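Local coordinates for Ceg4 (Legionella pneumophila subsp. pneumophila, PDB 6AOK), which acts as a HAD-like phosphotyrosine phosphatase, a bacterial effector that attenuates activation of eukaryotic MAPK pathways, this chain being its magnesium-binding phosphatase domain, at residues Thr34-Tyr37 with Gln38-Gln42; Gly43-Lys46 with Asp47-Gln50; Asn114-Glu117 with Tyr118-Val122. All coordinates share one frame; numbering follows the deposited sequence.

Interaction 1: residues Thr34-Tyr37 with Gln38-Gln42; sequences TEFY and QSLLQ
Q38 N to T34 O (3.0 Å, N-H...O 166°) and S39 N to E35 O (2.8 Å) are i to i+4 backbone bonds that hold the short helix 35-39, which starts at E35 and runs into the second segment. Farther on, L40 N bonds Y37 O at 3.0 Å, an i to i+3 link, and L41 N repeats this spacing to Q38 O. The start is closed by T34, the N-cap: its OG1 accepts from Y37 N at 3.2 Å in a nearly straight bond and is also tied to T31 O. S39 folds its hydroxyl back over the preceding turn. With chi1 at 78°, OG sits between its own backbone N and carbonyl carbon and donates to F36 O at 2.6 Å; S39 N adds a weak bond to the same oxygen. Such a serine-to-carbonyl bond within a helix satisfies a hydroxyl without any partner from another element. This small helix belongs to the region between strands 13-17 and 106-111, which probably forms the cap of the HAD-like fold, and its apolar flank turns toward helix 60-71. There CE2 of F36 comes obliquely to L40 CD1 at 4.4 Å, a loose contact completed by F67, which meets F36 edge-to-face. Y37 extends its ring from a CG anti to the backbone N (chi1 -172°), and its hydroxyl bonds N114. Q38, bent at chi2, lays CG 3.2 Å from T34 O while its amide oxygen accepts from Q50 N.

Interaction 2: residues Gly43-Lys46 with Asp47-Gln50; sequences GYKK and DVEQ
V48 and D47 meet the K45-K46 half of the loop where the chain reverses: the end-to-end directions of G43-K46 and D47-Q50 lie 151° apart. A type II beta turn from K45 to V48 makes the reversal, closed by V48 N to K45 O at 3.0 Å. V48 sends its CB toward the opposite arm, and its side chain runs beside that of K45, both pointing the same way. The CG2 branch does the touching, 3.9 Å from K45 CB and equally far from NZ, which the bends at chi3 and chi4 carry back over the valine. D47 occupies the third turn position with phi 66° and psi 21°, in the left-handed region that this position of a type II turn occupies. Its backbone N is taken by the carboxylate of E35, which also receives the Y44 hydroxyl. K46, at the second position, points its CB away from the other arm, and its own N stands 3.9 Å above one face of the Y44 ring. Behind the turn a water accepts from K45 N at 2.9 Å and lies 2.8 Å from V48 O, one of several acceptors competing for its protons. Beyond it, the extended Q50 side chain brings NE2 to 3.6 Å from Y44 N, while its hydrogen bond goes to Q42 O. This is a surface hairpin-like loop built on a type II beta turn, in the loop joining helices 35-39 and 60-71.

Interaction 3: residues Asn114-Glu117 with Tyr118-Val122; sequences NRAE and YIKAV
N114 lies against Y118, its amide plane within 3° of the ring plane and ND2 3.4 Å from CD1. A chi1 of -151° brings OD1 back to accept from R115 N at 2.7 Å, in the carbonyl plane and on a lone pair. The same oxygen receives the Y37 hydroxyl, and ND2 donates to D20, so hydrogen bonds at both ends of the amide fix its rotation. R115, the N-cap residue, offers its carbonyl to I119 N (3.2 Å, 172°) and more weakly to Y118 N. Its CG passes 3.8 Å from Y118 CB, and beyond it the guanidinium grips E117 side-on: NE to OE1 at 3.2 Å and NH2 to OE2 at 3.0 Å. Both acceptors lie in the guanidinium plane, yet each carboxylate oxygen is met from above its own plane; NH1 donates to the carbonyls of T55 and Y52. A116 O takes K120 N at 2.9 Å, with the lysine CG close over that oxygen, and E117 O takes A121 N. These bonds form the first turn of helix 116-125, which follows strand 106-111 of the parallel sheet; just before it N114 reaches D20, a magnesium ligand within the DxDxT signature of HAD-like phosphatases.

In the fold
Along the chain the order is interaction 1, interaction 2, then interaction 3. The first two share the region between strands 13-17 and 106-111, their centres 7 Å apart, and E35 and Q38 of helix 35-39 hydrogen-bond the loop 43-50 through Y44 and Q50. Interaction 3 opens helix 116-125, beside the five-stranded parallel sheet. Its centre is 12 Å from interaction 1, and the two meet through Y37, L40 and Y118, whereas interactions 2 and 3 do not touch. The Y37-N114-D20 chain of contacts thus joins this region to the magnesium site formed by D18, D20 and D167, a position consistent with a cap beside the phosphatase centre.

Interaction 1: residues Thr34-Tyr37 with Gln38-Gln42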
loop_
_atom_site.group_PDB
_atom_site.type_symbol
_atom_site.label_atom_id
_atom_site.label_comp_id
_atom_site.label_asym_id
_atom_site.label_seq_id
_atom_site.Cartn_x
_atom_site.Cartn_y
_atom_site.Cartn_z
ATOM N N THR A 34 -16.383 -9.394 4.665
ATOM C CA THR A 34 -16.289 -10.846 4.662
ATOM C C THR A 34 -16.180 -11.376 6.086
ATOM O O THR A 34 -15.729 -10.671 7.002
ATOM C CB THR A 34 -15.059 -11.310 3.863
ATOM O OG1 THR A 34 -13.859 -10.802 4.491
ATOM C CG2 THR A 34 -15.138 -10.831 2.447
ATOM N N GLU A 35 -16.510 -12.673 6.258
ATOM C CA GLU A 35 -16.308 -13.264 7.581
ATOM C C GLU A 35 -14.849 -13.147 7.990
ATOM O O GLU A 35 -14.556 -12.850 9.150
ATOM C CB GLU A 35 -16.728 -14.728 7.643
ATOM C CG GLU A 35 -18.194 -14.978 7.448
ATOM C CD GLU A 35 -19.050 -14.382 8.558
ATOM O OE1 GLU A 35 -18.611 -14.286 9.713
ATOM O OE2 GLU A 35 -20.176 -13.987 8.248
ATOM N N PHE A 36 -13.918 -13.344 7.046
ATOM C CA PHE A 36 -12.510 -13.334 7.420
ATOM C C PHE A 36 -12.085 -11.990 7.983
ATOM O O PHE A 36 -11.528 -11.924 9.070
ATOM C CB PHE A 36 -11.603 -13.713 6.247
ATOM C CG PHE A 36 -10.149 -13.589 6.610
ATOM C CD1 PHE A 36 -9.611 -14.375 7.635
ATOM C CD2 PHE A 36 -9.352 -12.640 6.002
ATOM C CE1 PHE A 36 -8.262 -14.243 7.997
ATOM C CE2 PHE A 36 -7.980 -12.491 6.354
ATOM C CZ PHE A 36 -7.447 -13.296 7.344
ATOM N N TYR A 37 -12.368 -10.899 7.282
ATOM C CA TYR A 37 -12.005 -9.592 7.820
ATOM C C TYR A 37 -12.707 -9.327 9.154
ATOM O O TYR A 37 -12.104 -8.804 10.112
ATOM C CB TYR A 37 -12.382 -8.521 6.812
ATOM C CG TYR A 37 -11.889 -7.140 7.149
ATOM C CD1 TYR A 37 -12.588 -6.321 8.044
ATOM C CD2 TYR A 37 -10.726 -6.660 6.569
ATOM C CE1 TYR A 37 -12.106 -5.040 8.344
ATOM C CE2 TYR A 37 -10.247 -5.389 6.844
ATOM C CZ TYR A 37 -10.928 -4.593 7.727
ATOM O OH TYR A 37 -10.435 -3.341 8.019
ATOM N N GLN A 38 -13.987 -9.644 9.221
ATOM C CA GLN A 38 -14.743 -9.371 10.447
ATOM C C GLN A 38 -14.207 -10.184 11.611
ATOM O O GLN A 38 -14.281 -9.739 12.772
ATOM C CB GLN A 38 -16.235 -9.671 10.216
ATOM C CG GLN A 38 -16.850 -8.627 9.222
ATOM C CD GLN A 38 -17.127 -7.300 9.899
ATOM O OE1 GLN A 38 -17.549 -7.238 11.062
ATOM N NE2 GLN A 38 -16.981 -6.258 9.170
ATOM N N SER A 39 -13.674 -11.380 11.337
ATOM C CA SER A 39 -13.082 -12.207 12.400
ATOM C C SER A 39 -11.848 -11.572 13.021
ATOM O O SER A 39 -11.421 -11.993 14.118
ATOM C CB SER A 39 -12.726 -13.609 11.853
ATOM O OG SER A 39 -11.497 -13.583 11.068
ATOM N N LEU A 40 -11.247 -10.582 12.354
ATOM C CA LEU A 40 -10.088 -9.912 12.935
ATOM C C LEU A 40 -10.479 -8.816 13.917
ATOM O O LEU A 40 -9.589 -8.206 14.522
ATOM C CB LEU A 40 -9.216 -9.279 11.839
ATOM C CG LEU A 40 -8.758 -10.222 10.713
ATOM C CD1 LEU A 40 -8.122 -9.446 9.586
ATOM C CD2 LEU A 40 -7.718 -11.193 11.294
ATOM N N LEU A 41 -11.764 -8.506 14.061
ATOM C CA LEU A 41 -12.180 -7.442 14.976
ATOM C C LEU A 41 -12.505 -8.023 16.348
ATOM O O LEU A 41 -13.097 -9.087 16.453
ATOM C CB LEU A 41 -13.396 -6.689 14.410
ATOM C CG LEU A 41 -13.195 -6.184 12.953
ATOM C CD1 LEU A 41 -14.527 -5.540 12.421
ATOM C CD2 LEU A 41 -12.073 -5.155 12.904
ATOM N N GLN A 42 -12.132 -7.299 17.404
ATOM C CA GLN A 42 -12.576 -7.667 18.740
ATOM C C GLN A 42 -14.101 -7.738 18.778
ATOM O O GLN A 42 -14.782 -6.932 18.143
ATOM C CB GLN A 42 -12.066 -6.629 19.751
ATOM C CG GLN A 42 -10.529 -6.628 19.851
ATOM C CD GLN A 42 -10.055 -5.557 20.811
ATOM O OE1 GLN A 42 -10.700 -5.312 21.833
ATOM N NE2 GLN A 42 -8.958 -4.888 20.472
#

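Interaction 2: residues Gly43-Lys46 with Asp47-Gln50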
loop_
_atom_site.group_PDB
_atom_site.type_symbol
_atom_site.label_atom_id
_atom_site.label_comp_id
_atom_site.label_asym_id
_atom_site.label_seq_id
_atom_site.Cartn_x
_atom_site.Cartn_y
_atom_site.Cartn_z
ATOM N N GLY A 43 -14.625 -8.721 19.501
ATOM C CA GLY A 43 -16.076 -8.888 19.639
ATOM C C GLY A 43 -16.752 -9.599 18.494
ATOM O O GLY A 43 -17.985 -9.676 18.478
ATOM N N TYR A 44 -15.973 -10.122 17.534
ATOM C CA TYR A 44 -16.502 -10.837 16.385
ATOM C C TYR A 44 -17.502 -11.908 16.757
ATOM O O TYR A 44 -17.270 -12.722 17.652
ATOM C CB TYR A 44 -15.342 -11.521 15.649
ATOM C CG TYR A 44 -15.788 -12.494 14.589
ATOM C CD1 TYR A 44 -16.454 -12.037 13.451
ATOM C CD2 TYR A 44 -15.455 -13.852 14.677
ATOM C CE1 TYR A 44 -16.794 -12.908 12.412
ATOM C CE2 TYR A 44 -15.826 -14.749 13.655
ATOM C CZ TYR A 44 -16.468 -14.262 12.522
ATOM O OH TYR A 44 -16.843 -15.125 11.495
ATOM N N LYS A 45 -18.593 -11.942 16.020
ATOM C CA LYS A 45 -19.565 -13.008 16.111
ATOM C C LYS A 45 -19.854 -13.439 14.696
ATOM O O LYS A 45 -20.050 -12.597 13.820
ATOM C CB LYS A 45 -20.839 -12.551 16.823
ATOM C CG LYS A 45 -20.592 -12.205 18.271
ATOM C CD LYS A 45 -21.908 -12.015 18.987
ATOM C CE LYS A 45 -22.742 -10.915 18.321
ATOM N NZ LYS A 45 -24.181 -11.328 18.274
ATOM N N LYS A 46 -19.837 -14.744 14.472
ATOM C CA LYS A 46 -20.013 -15.268 13.135
ATOM C C LYS A 46 -21.324 -14.786 12.518
ATOM O O LYS A 46 -22.374 -14.792 13.172
ATOM C CB LYS A 46 -19.985 -16.783 13.191
ATOM C CG LYS A 46 -19.964 -17.406 11.820
ATOM C CD LYS A 46 -19.219 -18.747 11.796
ATOM C CE LYS A 46 -18.682 -18.997 10.374
ATOM N NZ LYS A 46 -18.642 -20.449 9.952
ATOM N N ASP A 47 -21.249 -14.345 11.260
ATOM C CA ASP A 47 -22.403 -13.869 10.505
ATOM C C ASP A 47 -22.988 -12.583 11.081
ATOM O O ASP A 47 -24.178 -12.272 10.848
ATOM C CB ASP A 47 -23.483 -14.960 10.431
ATOM C CG ASP A 47 -24.297 -14.862 9.184
ATOM O OD1 ASP A 47 -23.770 -14.307 8.178
ATOM O OD2 ASP A 47 -25.475 -15.302 9.225
ATOM N N VAL A 48 -22.191 -11.843 11.868
ATOM C CA VAL A 48 -22.530 -10.497 12.319
ATOM C C VAL A 48 -21.445 -9.569 11.824
ATOM O O VAL A 48 -20.265 -9.908 11.917
ATOM C CB VAL A 48 -22.648 -10.396 13.850
ATOM C CG1 VAL A 48 -22.995 -8.949 14.238
ATOM C CG2 VAL A 48 -23.715 -11.395 14.394
ATOM N N GLU A 49 -21.823 -8.423 11.287
ATOM C CA GLU A 49 -20.838 -7.433 10.866
ATOM C C GLU A 49 -20.769 -6.288 11.869
ATOM O O GLU A 49 -21.787 -5.813 12.343
ATOM C CB GLU A 49 -21.182 -6.890 9.467
ATOM C CG GLU A 49 -20.882 -7.879 8.345
ATOM C CD GLU A 49 -21.814 -7.711 7.151
ATOM O OE1 GLU A 49 -22.125 -6.562 6.804
ATOM O OE2 GLU A 49 -22.274 -8.728 6.585
ATOM N N GLN A 50 -19.554 -5.847 12.180
ATOM C CA GLN A 50 -19.339 -4.668 12.997
ATOM C C GLN A 50 -18.741 -3.596 12.108
ATOM O O GLN A 50 -18.201 -3.900 11.047
ATOM C CB GLN A 50 -18.382 -4.969 14.159
ATOM C CG GLN A 50 -18.911 -6.072 15.088
ATOM C CD GLN A 50 -17.942 -6.244 16.238
ATOM O OE1 GLN A 50 -18.175 -5.691 17.331
ATOM N NE2 GLN A 50 -16.815 -6.985 15.993
HETATM O O HOH W 1 -19.099 -9.613 14.418
#

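Interaction 3: residues Asn114-Glu117 with Tyr118-Val122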
loop_
_atom_site.group_PDB
_atom_site.type_symbol
_atom_site.label_atom_id
_atom_site.label_comp_id
_atom_site.label_asym_id
_atom_site.label_seq_id
_atom_site.Cartn_x
_atom_site.Cartn_y
_atom_site.Cartn_z
ATOM N N ASN A 114 -9.390 1.606 3.999
ATOM C CA ASN A 114 -9.155 0.531 4.967
ATOM C C ASN A 114 -8.424 1.110 6.180
ATOM O O ASN A 114 -8.458 2.332 6.421
ATOM C CB ASN A 114 -8.362 -0.613 4.325
ATOM C CG ASN A 114 -8.648 -1.977 4.944
ATOM O OD1 ASN A 114 -8.625 -2.130 6.176
ATOM N ND2 ASN A 114 -8.891 -3.003 4.084
ATOM N N ARG A 115 -7.756 0.275 6.967
ATOM C CA ARG A 115 -7.211 0.804 8.208
ATOM C C ARG A 115 -5.805 0.274 8.368
ATOM O O ARG A 115 -5.489 -0.830 7.924
ATOM C CB ARG A 115 -8.070 0.417 9.422
ATOM C CG ARG A 115 -8.335 -1.078 9.503
ATOM C CD ARG A 115 -9.487 -1.309 10.431
ATOM N NE ARG A 115 -9.133 -1.019 11.817
ATOM C CZ ARG A 115 -9.953 -1.204 12.845
ATOM N NH1 ARG A 115 -11.206 -1.662 12.646
ATOM N NH2 ARG A 115 -9.523 -0.922 14.088
ATOM N N ALA A 116 -4.949 1.099 8.982
ATOM C CA ALA A 116 -3.545 0.734 9.190
ATOM C C ALA A 116 -3.385 -0.615 9.891
ATOM O O ALA A 116 -2.466 -1.379 9.558
ATOM C CB ALA A 116 -2.850 1.836 10.006
ATOM N N GLU A 117 -4.233 -0.941 10.871
ATOM C CA GLU A 117 -3.958 -2.200 11.588
ATOM C C GLU A 117 -4.078 -3.381 10.636
ATOM O O GLU A 117 -3.301 -4.351 10.719
ATOM C CB GLU A 117 -4.879 -2.416 12.797
ATOM C CG GLU A 117 -4.848 -1.313 13.781
ATOM C CD GLU A 117 -6.032 -0.344 13.578
ATOM O OE1 GLU A 117 -6.275 0.178 12.448
ATOM O OE2 GLU A 117 -6.721 -0.110 14.569
ATOM N N TYR A 118 -5.007 -3.288 9.698
ATOM C CA TYR A 118 -5.250 -4.401 8.790
ATOM C C TYR A 118 -4.132 -4.509 7.772
ATOM O O TYR A 118 -3.622 -5.607 7.490
ATOM C CB TYR A 118 -6.577 -4.183 8.060
ATOM C CG TYR A 118 -6.807 -5.301 7.075
ATOM C CD1 TYR A 118 -6.743 -5.083 5.698
ATOM C CD2 TYR A 118 -7.073 -6.595 7.544
ATOM C CE1 TYR A 118 -6.960 -6.172 4.780
ATOM C CE2 TYR A 118 -7.292 -7.657 6.657
ATOM C CZ TYR A 118 -7.228 -7.436 5.286
ATOM O OH TYR A 118 -7.507 -8.449 4.395
ATOM N N ILE A 119 -3.757 -3.368 7.192
ATOM C CA ILE A 119 -2.688 -3.333 6.205
ATOM C C ILE A 119 -1.393 -3.867 6.809
ATOM O O ILE A 119 -0.729 -4.712 6.209
ATOM C CB ILE A 119 -2.531 -1.895 5.649
ATOM C CG1 ILE A 119 -3.778 -1.519 4.820
ATOM C CG2 ILE A 119 -1.243 -1.780 4.874
ATOM C CD1 ILE A 119 -3.865 0.015 4.547
ATOM N N LYS A 120 -1.054 -3.436 8.034
ATOM C CA LYS A 120 0.170 -3.918 8.666
ATOM C C LYS A 120 0.109 -5.418 8.942
ATOM O O LYS A 120 1.141 -6.111 8.876
ATOM C CB LYS A 120 0.420 -3.156 9.957
ATOM C CG LYS A 120 0.797 -1.705 9.736
ATOM C CD LYS A 120 1.136 -1.183 11.140
ATOM C CE LYS A 120 1.124 0.241 11.191
ATOM N NZ LYS A 120 1.355 0.616 12.659
ATOM N N ALA A 121 -1.074 -5.935 9.288
ATOM C CA ALA A 121 -1.186 -7.385 9.487
ATOM C C ALA A 121 -0.970 -8.139 8.181
ATOM O O ALA A 121 -0.390 -9.226 8.195
ATOM C CB ALA A 121 -2.537 -7.765 10.085
ATOM N N VAL A 122 -1.456 -7.609 7.045
ATOM C CA VAL A 122 -1.228 -8.286 5.768
ATOM C C VAL A 122 0.258 -8.320 5.429
ATOM O O VAL A 122 0.798 -9.359 5.012
ATOM C CB VAL A 122 -2.027 -7.621 4.624
ATOM C CG1 VAL A 122 -1.568 -8.250 3.253
ATOM C CG2 VAL A 122 -3.554 -7.847 4.860
#